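Local coordinates for subtilase cytotoxin, subunit B (Escherichia coli, PDB 3DWA), which assembles as the pentameric B subunit of an AB5 toxin and probably binds host-cell glycans, including a non-human one, to deliver the toxin's enzymatic subunit, at residues C[12-17]-C[74-79]; C[17-22]-C[63-68]; C[58-63]-C[98-103]. All blocks are in the same frame, centred on the assembly; numbering follows the deposited sequence.

Contact 1 of 3, residues C[12-17]-C[74-79]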
loop_
_atom_site.group_PDB
_atom_site.type_symbol
_atom_site.label_atom_id
_atom_site.label_comp_id
_atom_site.label_asym_id
_atom_site.label_seq_id
_atom_site.Cartn_x
_atom_site.Cartn_y
_atom_site.Cartn_z
ATOM N N SER C 12 -3.247 22.486 -15.258
ATOM C CA SER C 12 -2.866 22.855 -13.904
ATOM C C SER C 12 -4.080 23.211 -13.087
ATOM O O SER C 12 -5.126 23.586 -13.679
ATOM C CB SER C 12 -1.881 24.015 -13.890
ATOM O OG SER C 12 -0.792 23.702 -14.702
ATOM N N GLY C 13 -3.930 23.095 -11.750
ATOM C CA GLY C 13 -4.999 23.388 -10.773
ATOM C C GLY C 13 -6.292 22.579 -10.942
ATOM O O GLY C 13 -7.428 23.106 -10.784
ATOM N N VAL C 14 -6.126 21.312 -11.270
ATOM C CA VAL C 14 -7.193 20.373 -11.478
ATOM C C VAL C 14 -7.538 19.645 -10.178
ATOM O O VAL C 14 -6.630 19.195 -9.448
ATOM C CB VAL C 14 -6.687 19.352 -12.542
ATOM C CG1 VAL C 14 -7.608 18.158 -12.741
ATOM C CG2 VAL C 14 -6.420 20.104 -13.845
ATOM N N VAL C 15 -8.827 19.491 -9.878
ATOM C CA VAL C 15 -9.251 18.678 -8.732
ATOM C C VAL C 15 -9.747 17.367 -9.337
ATOM O O VAL C 15 -10.597 17.381 -10.254
ATOM C CB VAL C 15 -10.355 19.403 -7.876
ATOM C CG1 VAL C 15 -11.001 18.429 -6.882
ATOM C CG2 VAL C 15 -9.791 20.640 -7.147
ATOM N N ILE C 16 -9.152 16.240 -8.909
ATOM C CA ILE C 16 -9.562 14.920 -9.428
ATOM C C ILE C 16 -10.891 14.589 -8.785
ATOM O O ILE C 16 -10.980 14.453 -7.582
ATOM C CB ILE C 16 -8.501 13.755 -9.175
ATOM C CG1 ILE C 16 -7.167 14.081 -9.868
ATOM C CG2 ILE C 16 -9.088 12.345 -9.620
ATOM C CD1 ILE C 16 -5.928 13.159 -9.442
ATOM N N THR C 17 -11.918 14.463 -9.597
ATOM C CA THR C 17 -13.292 14.336 -9.121
ATOM C C THR C 17 -13.924 12.961 -9.402
ATOM O O THR C 17 -14.904 12.603 -8.762
ATOM C CB THR C 17 -14.188 15.437 -9.773
ATOM O OG1 THR C 17 -14.095 15.351 -11.202
ATOM C CG2 THR C 17 -13.706 16.830 -9.360
ATOM N N VAL C 74 -4.133 19.857 -8.441
ATOM C CA VAL C 74 -2.929 19.170 -8.940
ATOM C C VAL C 74 -2.773 19.449 -10.456
ATOM O O VAL C 74 -3.706 19.941 -11.110
ATOM C CB VAL C 74 -2.941 17.628 -8.629
ATOM C CG1 VAL C 74 -3.056 17.415 -7.096
ATOM C CG2 VAL C 74 -4.110 16.915 -9.368
ATOM N N ARG C 75 -1.582 19.191 -10.980
ATOM C CA ARG C 75 -1.327 19.255 -12.408
ATOM C C ARG C 75 -1.406 17.842 -12.910
ATOM O O ARG C 75 -0.789 16.959 -12.316
ATOM C CB ARG C 75 0.079 19.781 -12.666
ATOM C CG ARG C 75 0.527 19.728 -14.137
ATOM C CD ARG C 75 1.775 20.532 -14.329
ATOM N NE ARG C 75 1.565 21.977 -14.188
ATOM C CZ ARG C 75 2.567 22.875 -14.146
ATOM N NH1 ARG C 75 3.839 22.475 -14.233
ATOM N NH2 ARG C 75 2.310 24.174 -14.007
ATOM N N ILE C 76 -2.174 17.650 -13.983
ATOM C CA ILE C 76 -2.255 16.401 -14.715
ATOM C C ILE C 76 -1.420 16.562 -15.967
ATOM O O ILE C 76 -1.638 17.501 -16.736
ATOM C CB ILE C 76 -3.749 16.022 -15.073
ATOM C CG1 ILE C 76 -4.403 15.255 -13.908
ATOM C CG2 ILE C 76 -3.821 15.021 -16.199
ATOM C CD1 ILE C 76 -4.586 16.021 -12.672
ATOM N N TYR C 77 -0.459 15.656 -16.156
ATOM C CA TYR C 77 0.338 15.559 -17.386
ATOM C C TYR C 77 -0.161 14.425 -18.231
ATOM O O TYR C 77 -0.304 13.300 -17.743
ATOM C CB TYR C 77 1.773 15.226 -17.054
ATOM C CG TYR C 77 2.532 16.249 -16.294
ATOM C CD1 TYR C 77 3.309 17.202 -16.956
ATOM C CD2 TYR C 77 2.522 16.255 -14.896
ATOM C CE1 TYR C 77 4.060 18.145 -16.214
ATOM C CE2 TYR C 77 3.256 17.173 -14.172
ATOM C CZ TYR C 77 4.034 18.106 -14.840
ATOM O OH TYR C 77 4.734 19.013 -14.092
ATOM N N TYR C 78 -0.418 14.698 -19.513
ATOM C CA TYR C 78 -1.075 13.722 -20.367
ATOM C C TYR C 78 -0.458 13.694 -21.778
ATOM O O TYR C 78 0.189 14.635 -22.209
ATOM C CB TYR C 78 -2.604 13.992 -20.415
ATOM C CG TYR C 78 -2.962 15.244 -21.222
ATOM C CD1 TYR C 78 -3.300 15.148 -22.562
ATOM C CD2 TYR C 78 -2.907 16.510 -20.649
ATOM C CE1 TYR C 78 -3.594 16.283 -23.324
ATOM C CE2 TYR C 78 -3.203 17.667 -21.395
ATOM C CZ TYR C 78 -3.531 17.537 -22.735
ATOM O OH TYR C 78 -3.836 18.643 -23.487
ATOM N N GLU C 79 -0.677 12.599 -22.485
ATOM C CA GLU C 79 -0.324 12.520 -23.884
ATOM C C GLU C 79 -1.542 12.097 -24.704
ATOM O O GLU C 79 -2.048 11.008 -24.513
ATOM C CB GLU C 79 0.813 11.557 -24.111
ATOM C CG GLU C 79 1.000 11.304 -25.553
ATOM C CD GLU C 79 2.399 10.982 -25.886
ATOM O OE1 GLU C 79 2.727 9.766 -25.940
ATOM O OE2 GLU C 79 3.169 11.963 -26.052
#
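At the edge of the Arg75 guanidinium sits Ser12 OG, gripped side-on by two nitrogens; Tyr77 OH also lies in plane at its edge, its own hydrogen bond going to Pro112 O. Arg75 CG lies over one face of the Tyr77 ring, 3.7 Å above the plane and offset toward its rim. The backbone beside this grip is a G1 beta bulge: Gly13 and Val14 together face Val74, and the chain turns a corner at Gly13, whose phi of 58° favours glycine. Such a sharply bent first strand is consistent with the OB fold of AB5 toxin B subunits. Beyond the bend, Val14 and Val74 form an antiparallel hydrogen-bonded pair, Val14 N to Val74 O and Val74 N to Val14 O both measuring 2.8 Å, while the N-to-C directions of 14-17 and 74-79 make an angle of 78°. Apolar branches meet beside this pair. Val14 CG1 meets Ile76 CD1 at 3.7 Å, the two side chains crossing at about a right angle. Ile16 CD1 reaches Val74 CG2, the branch of Val74 lodged between its own backbone N and carbonyl carbon, and Phe67 of helix 57-70 touches both residues. Ser12 OG accepts from Arg75 NE at 3.0 Å and from Arg75 NH2 at 3.2 Å; the NE bond is bent to 148° and tilted slightly from the guanidinium plane.

Contact 2 of 3, residues C[17-22]-C[63-68]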
loop_
_atom_site.group_PDB
_atom_site.type_symbol
_atom_site.label_atom_id
_atom_site.label_comp_id
_atom_site.label_asym_id
_atom_site.label_seq_id
_atom_site.Cartn_x
_atom_site.Cartn_y
_atom_site.Cartn_z
ATOM N N THR C 17 -11.918 14.463 -9.597
ATOM C CA THR C 17 -13.292 14.336 -9.121
ATOM C C THR C 17 -13.924 12.961 -9.402
ATOM O O THR C 17 -14.904 12.603 -8.762
ATOM C CB THR C 17 -14.188 15.437 -9.773
ATOM O OG1 THR C 17 -14.095 15.351 -11.202
ATOM C CG2 THR C 17 -13.706 16.830 -9.360
ATOM N N GLN C 18 -13.394 12.213 -10.361
ATOM C CA GLN C 18 -13.963 10.877 -10.679
ATOM C C GLN C 18 -12.841 9.871 -10.909
ATOM O O GLN C 18 -11.750 10.222 -11.358
ATOM C CB GLN C 18 -14.882 10.876 -11.927
ATOM C CG GLN C 18 -16.066 11.892 -11.936
ATOM C CD GLN C 18 -17.109 11.615 -10.861
ATOM O OE1 GLN C 18 -17.474 10.455 -10.583
ATOM N NE2 GLN C 18 -17.572 12.681 -10.225
ATOM N N PHE C 19 -13.142 8.615 -10.625
ATOM C CA PHE C 19 -12.140 7.540 -10.663
ATOM C C PHE C 19 -12.820 6.268 -11.233
ATOM O O PHE C 19 -13.889 5.916 -10.798
ATOM C CB PHE C 19 -11.637 7.299 -9.243
ATOM C CG PHE C 19 -10.193 6.906 -9.178
ATOM C CD1 PHE C 19 -9.246 7.828 -8.782
ATOM C CD2 PHE C 19 -9.791 5.607 -9.515
ATOM C CE1 PHE C 19 -7.887 7.474 -8.724
ATOM C CE2 PHE C 19 -8.456 5.235 -9.443
ATOM C CZ PHE C 19 -7.499 6.169 -9.045
ATOM N N HIS C 20 -12.242 5.645 -12.254
ATOM C CA HIS C 20 -12.763 4.376 -12.780
ATOM C C HIS C 20 -11.596 3.411 -12.905
ATOM O O HIS C 20 -10.496 3.819 -13.222
ATOM C CB HIS C 20 -13.406 4.571 -14.167
ATOM C CG HIS C 20 -13.665 3.293 -14.915
ATOM N ND1 HIS C 20 -12.930 2.910 -16.023
ATOM C CD2 HIS C 20 -14.565 2.303 -14.702
ATOM C CE1 HIS C 20 -13.363 1.737 -16.451
ATOM N NE2 HIS C 20 -14.355 1.345 -15.666
ATOM N N THR C 21 -11.853 2.132 -12.683
ATOM C CA THR C 21 -10.851 1.112 -12.831
ATOM C C THR C 21 -11.498 -0.052 -13.557
ATOM O O THR C 21 -12.668 -0.386 -13.297
ATOM C CB THR C 21 -10.312 0.717 -11.435
ATOM O OG1 THR C 21 -8.957 0.293 -11.526
ATOM C CG2 THR C 21 -11.194 -0.300 -10.683
ATOM N N GLY C 22 -10.765 -0.614 -14.507
ATOM C CA GLY C 22 -11.195 -1.831 -15.183
ATOM C C GLY C 22 -10.033 -2.624 -15.743
ATOM O O GLY C 22 -8.904 -2.535 -15.244
ATOM N N GLN C 63 -0.622 7.570 -6.542
ATOM C CA GLN C 63 -0.636 9.028 -6.487
ATOM C C GLN C 63 -2.011 9.669 -6.826
ATOM O O GLN C 63 -2.508 10.544 -6.092
ATOM C CB GLN C 63 0.497 9.606 -7.343
ATOM C CG GLN C 63 0.885 11.011 -6.948
ATOM C CD GLN C 63 1.414 11.078 -5.532
ATOM O OE1 GLN C 63 0.916 11.829 -4.702
ATOM N NE2 GLN C 63 2.393 10.266 -5.245
ATOM N N ALA C 64 -2.620 9.234 -7.916
ATOM C CA ALA C 64 -3.963 9.709 -8.317
ATOM C C ALA C 64 -5.059 9.425 -7.270
ATOM O O ALA C 64 -5.921 10.270 -6.988
ATOM C CB ALA C 64 -4.353 9.147 -9.660
ATOM N N LEU C 65 -5.032 8.233 -6.700
ATOM C CA LEU C 65 -5.961 7.887 -5.640
ATOM C C LEU C 65 -5.753 8.733 -4.388
ATOM O O LEU C 65 -6.751 9.205 -3.767
ATOM C CB LEU C 65 -5.981 6.369 -5.334
ATOM C CG LEU C 65 -7.038 5.927 -4.291
ATOM C CD1 LEU C 65 -8.478 6.211 -4.786
ATOM C CD2 LEU C 65 -6.954 4.432 -3.834
ATOM N N TYR C 66 -4.491 8.966 -4.030
ATOM C CA TYR C 66 -4.138 9.932 -2.980
ATOM C C TYR C 66 -4.780 11.334 -3.204
ATOM O O TYR C 66 -5.446 11.889 -2.323
ATOM C CB TYR C 66 -2.603 10.068 -2.882
ATOM C CG TYR C 66 -2.157 10.980 -1.781
ATOM C CD1 TYR C 66 -1.948 10.482 -0.486
ATOM C CD2 TYR C 66 -1.979 12.361 -2.008
ATOM C CE1 TYR C 66 -1.518 11.342 0.561
ATOM C CE2 TYR C 66 -1.587 13.228 -0.974
ATOM C CZ TYR C 66 -1.365 12.706 0.302
ATOM O OH TYR C 66 -0.963 13.532 1.314
ATOM N N PHE C 67 -4.542 11.920 -4.375
ATOM C CA PHE C 67 -5.013 13.259 -4.706
ATOM C C PHE C 67 -6.540 13.326 -4.858
ATOM O O PHE C 67 -7.173 14.328 -4.540
ATOM C CB PHE C 67 -4.343 13.716 -6.022
ATOM C CG PHE C 67 -2.924 14.117 -5.874
ATOM C CD1 PHE C 67 -2.466 14.747 -4.712
ATOM C CD2 PHE C 67 -2.028 13.948 -6.928
ATOM C CE1 PHE C 67 -1.144 15.183 -4.608
ATOM C CE2 PHE C 67 -0.720 14.367 -6.812
ATOM C CZ PHE C 67 -0.272 14.990 -5.646
ATOM N N TYR C 68 -7.148 12.251 -5.346
ATOM C CA TYR C 68 -8.606 12.120 -5.287
ATOM C C TYR C 68 -9.123 12.265 -3.835
ATOM O O TYR C 68 -10.174 12.917 -3.586
ATOM C CB TYR C 68 -9.069 10.783 -5.878
ATOM C CG TYR C 68 -10.560 10.525 -5.727
ATOM C CD1 TYR C 68 -11.504 11.211 -6.531
ATOM C CD2 TYR C 68 -11.036 9.578 -4.812
ATOM C CE1 TYR C 68 -12.883 10.978 -6.403
ATOM C CE2 TYR C 68 -12.417 9.350 -4.680
ATOM C CZ TYR C 68 -13.333 10.070 -5.480
ATOM O OH TYR C 68 -14.696 9.847 -5.332
HETATM O O HOH W 1 -16.361 11.144 -6.825
#
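Tyr68 holds its CG anti to the backbone N (chi1 174°), and this starts the ring off from helix 63-68 toward the strand, where its CE1 comes 3.5 Å from Thr17 O. On the strand, the CB of Phe19 already faces the helix, and a chi1 of -146° holds CG some way off the anti position. The ring lies against the helix backbone. Its CE1 makes the closest approach, 3.6 Å from Leu65 N, and is 4.0 Å from Ala64 CB, with the carbonyl carbon of Ala64 at the ring edge. Leu65 CD1 stands 4.2 Å above one face of the Phe19 ring, displaced toward the rim, and the Leu65 side chain crosses the phenylalanine at about a right angle. Tyr68 CB approaches obliquely, 4.1 Å from Phe19 CD1. No direct hydrogen bond joins strand and helix; a water does instead, donating to Thr17 O at 2.8 Å and to Tyr68 OH at 2.6 Å. That hydroxyl is also hydrogen-bonded to Gln72 of the third subunit, so the bridge lies at a subunit interface. Phe30 on strand 27-35 runs nearly parallel to the Phe19 ring. A helix placed between the third and fourth strands and packed against the long first strand, the segments 17-22 and 63-68 running at 145° to each other, roughly antiparallel, is the arrangement of the OB fold in AB5 toxin B subunits.

Contact 3 of 3, residues C[58-63]-C[98-103]; sequences STLYNQ and VGLSTC
Leu60 and Leu100 point a methyl at each other's segment from helix and strand, and their torsions decide which methyl arrives. In Leu60, CG stands beside the backbone N and anti to the carbonyl carbon (chi1 -72°). Its CD2 branch rests on the main chain of the strand, 3.8 Å from Gly99 N and 3.9 Å from Gly99 CA. The CA atoms of Leu60 and Gly99, the nearest such pair between the segments, are 7.0 Å apart. Val98 and Gly99 together face Tyr77 in a classic beta bulge, so the methyl rests beside an irregular spot in strand 96-102.

Leu100 points its CB at the helix, and a chi2 of 157° sets CD1 roughly anti to CA, extended toward the helix. That methyl lies against the helix between Leu60 and Gln63, about one turn apart: it is 4.0 Å from Leu60 O, 4.2 Å from Leu60 CD2 and 3.7 Å from Gln63 CB. Gln63 has CG anti to its backbone N, and this aliphatic carbon too comes close to Leu100 CD1, at 3.9 Å, as the two side chains slide past each other in opposite directions. Ala64 and Phe67 on the helix and Ile76 on the adjoining strand also pack on Leu100, while its backbone pairs antiparallel with a strand of the second subunit. With no hydrogen bond across it, this buried contact has leucine methyls and the hydrocarbon part of Gln63 packing on each other and on main chain, so non-directional van der Waals and hydrophobic packing hold helix to strand, not specific polar bonds.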
loop_
_atom_site.group_PDB
_atom_site.type_symbol
_atom_site.label_atom_id
_atom_site.label_comp_id
_atom_site.label_asym_id
_atom_site.label_seq_id
_atom_site.Cartn_x
_atom_site.Cartn_y
_atom_site.Cartn_z
ATOM N N SER C 58 1.775 1.803 -11.511
ATOM C CA SER C 58 1.641 1.625 -10.082
ATOM C C SER C 58 1.770 2.900 -9.327
ATOM O O SER C 58 0.985 3.146 -8.420
ATOM C CB SER C 58 2.688 0.639 -9.574
ATOM O OG SER C 58 2.075 -0.621 -9.671
ATOM N N THR C 59 2.771 3.699 -9.699
ATOM C CA THR C 59 3.049 5.001 -9.077
ATOM C C THR C 59 1.893 5.984 -9.318
ATOM O O THR C 59 1.451 6.671 -8.414
ATOM C CB THR C 59 4.365 5.630 -9.627
ATOM O OG1 THR C 59 5.451 4.745 -9.349
ATOM C CG2 THR C 59 4.693 6.967 -8.939
ATOM N N LEU C 60 1.438 6.047 -10.552
ATOM C CA LEU C 60 0.359 6.921 -10.963
ATOM C C LEU C 60 -0.947 6.557 -10.270
ATOM O O LEU C 60 -1.647 7.447 -9.795
ATOM C CB LEU C 60 0.190 6.905 -12.487
ATOM C CG LEU C 60 1.307 7.632 -13.269
ATOM C CD1 LEU C 60 0.983 7.403 -14.692
ATOM C CD2 LEU C 60 1.408 9.118 -12.976
ATOM N N TYR C 61 -1.241 5.263 -10.203
ATOM C CA TYR C 61 -2.416 4.788 -9.520
ATOM C C TYR C 61 -2.479 5.253 -8.057
ATOM O O TYR C 61 -3.499 5.772 -7.635
ATOM C CB TYR C 61 -2.550 3.266 -9.603
ATOM C CG TYR C 61 -3.695 2.793 -8.747
ATOM C CD1 TYR C 61 -4.986 2.942 -9.167
ATOM C CD2 TYR C 61 -3.467 2.260 -7.467
ATOM C CE1 TYR C 61 -6.050 2.552 -8.376
ATOM C CE2 TYR C 61 -4.520 1.851 -6.654
ATOM C CZ TYR C 61 -5.819 2.000 -7.140
ATOM O OH TYR C 61 -6.886 1.593 -6.397
ATOM N N ASN C 62 -1.389 5.012 -7.297
ATOM C CA ASN C 62 -1.318 5.337 -5.903
ATOM C C ASN C 62 -1.393 6.834 -5.730
ATOM O O ASN C 62 -2.086 7.312 -4.833
ATOM C CB ASN C 62 -0.009 4.797 -5.261
ATOM C CG ASN C 62 -0.182 3.418 -4.541
ATOM O OD1 ASN C 62 -1.088 2.598 -4.845
ATOM N ND2 ASN C 62 0.706 3.170 -3.567
ATOM N N GLN C 63 -0.622 7.570 -6.542
ATOM C CA GLN C 63 -0.636 9.028 -6.487
ATOM C C GLN C 63 -2.011 9.669 -6.826
ATOM O O GLN C 63 -2.508 10.544 -6.092
ATOM C CB GLN C 63 0.497 9.606 -7.343
ATOM C CG GLN C 63 0.885 11.011 -6.948
ATOM C CD GLN C 63 1.414 11.078 -5.532
ATOM O OE1 GLN C 63 0.916 11.829 -4.702
ATOM N NE2 GLN C 63 2.393 10.266 -5.245
ATOM N N VAL C 98 0.634 10.688 -17.668
ATOM C CA VAL C 98 2.079 10.551 -17.764
ATOM C C VAL C 98 2.793 11.204 -16.610
ATOM O O VAL C 98 4.024 11.162 -16.536
ATOM C CB VAL C 98 2.660 10.970 -19.206
ATOM C CG1 VAL C 98 1.875 10.287 -20.309
ATOM C CG2 VAL C 98 2.708 12.512 -19.441
ATOM N N GLY C 99 2.027 11.770 -15.681
ATOM C CA GLY C 99 2.622 12.461 -14.559
ATOM C C GLY C 99 1.627 13.251 -13.731
ATOM O O GLY C 99 0.517 13.519 -14.189
ATOM N N LEU C 100 2.036 13.649 -12.525
ATOM C CA LEU C 100 1.179 14.452 -11.604
ATOM C C LEU C 100 2.079 15.304 -10.736
ATOM O O LEU C 100 3.218 14.893 -10.433
ATOM C CB LEU C 100 0.378 13.516 -10.665
ATOM C CG LEU C 100 -0.660 12.540 -11.240
ATOM C CD1 LEU C 100 -0.953 11.349 -10.321
ATOM C CD2 LEU C 100 -1.973 13.326 -11.568
ATOM N N SER C 101 1.576 16.462 -10.286
ATOM C CA SER C 101 2.304 17.332 -9.394
ATOM C C SER C 101 1.340 18.059 -8.455
ATOM O O SER C 101 0.217 18.366 -8.838
ATOM C CB SER C 101 2.994 18.437 -10.211
ATOM O OG SER C 101 4.126 17.928 -10.888
ATOM N N THR C 102 1.830 18.428 -7.282
ATOM C CA THR C 102 1.129 19.359 -6.418
ATOM C C THR C 102 1.216 20.789 -7.004
ATOM O O THR C 102 2.122 21.110 -7.778
ATOM C CB THR C 102 1.743 19.320 -5.028
ATOM O OG1 THR C 102 3.122 19.675 -5.127
ATOM C CG2 THR C 102 1.611 17.889 -4.437
ATOM N N CYS C 103 0.275 21.644 -6.622
ATOM C CA CYS C 103 0.248 23.022 -7.097
ATOM C C CYS C 103 0.266 23.980 -5.944
ATOM O O CYS C 103 -0.296 23.707 -4.867
ATOM C CB CYS C 103 -1.022 23.267 -7.926
ATOM S SG CYS C 103 -1.078 22.308 -9.421
#

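From the N terminus, the bent first strand passes through 12-17 into 17-22, which share Thr17. Contact 1 closes the longer loop, from this strand to 74-79; contact 2 closes a shorter one within it, where the strand's continuation meets helix 57-70. Contact 3 starts inside both spans, at 58-63, and ends beyond them at 98-103, so it crosses both. The helix thus rests on strand 14-24 through contact 2 and on strand 96-102 through contact 3, while strand 73-79 pairs with both of these strands. Probable backbone hydrogen bonds, Val98 N to Tyr77 O and Arg75 N to Ser101 O, link contacts 1 and 3, and Phe67 of the helix touches all three strands.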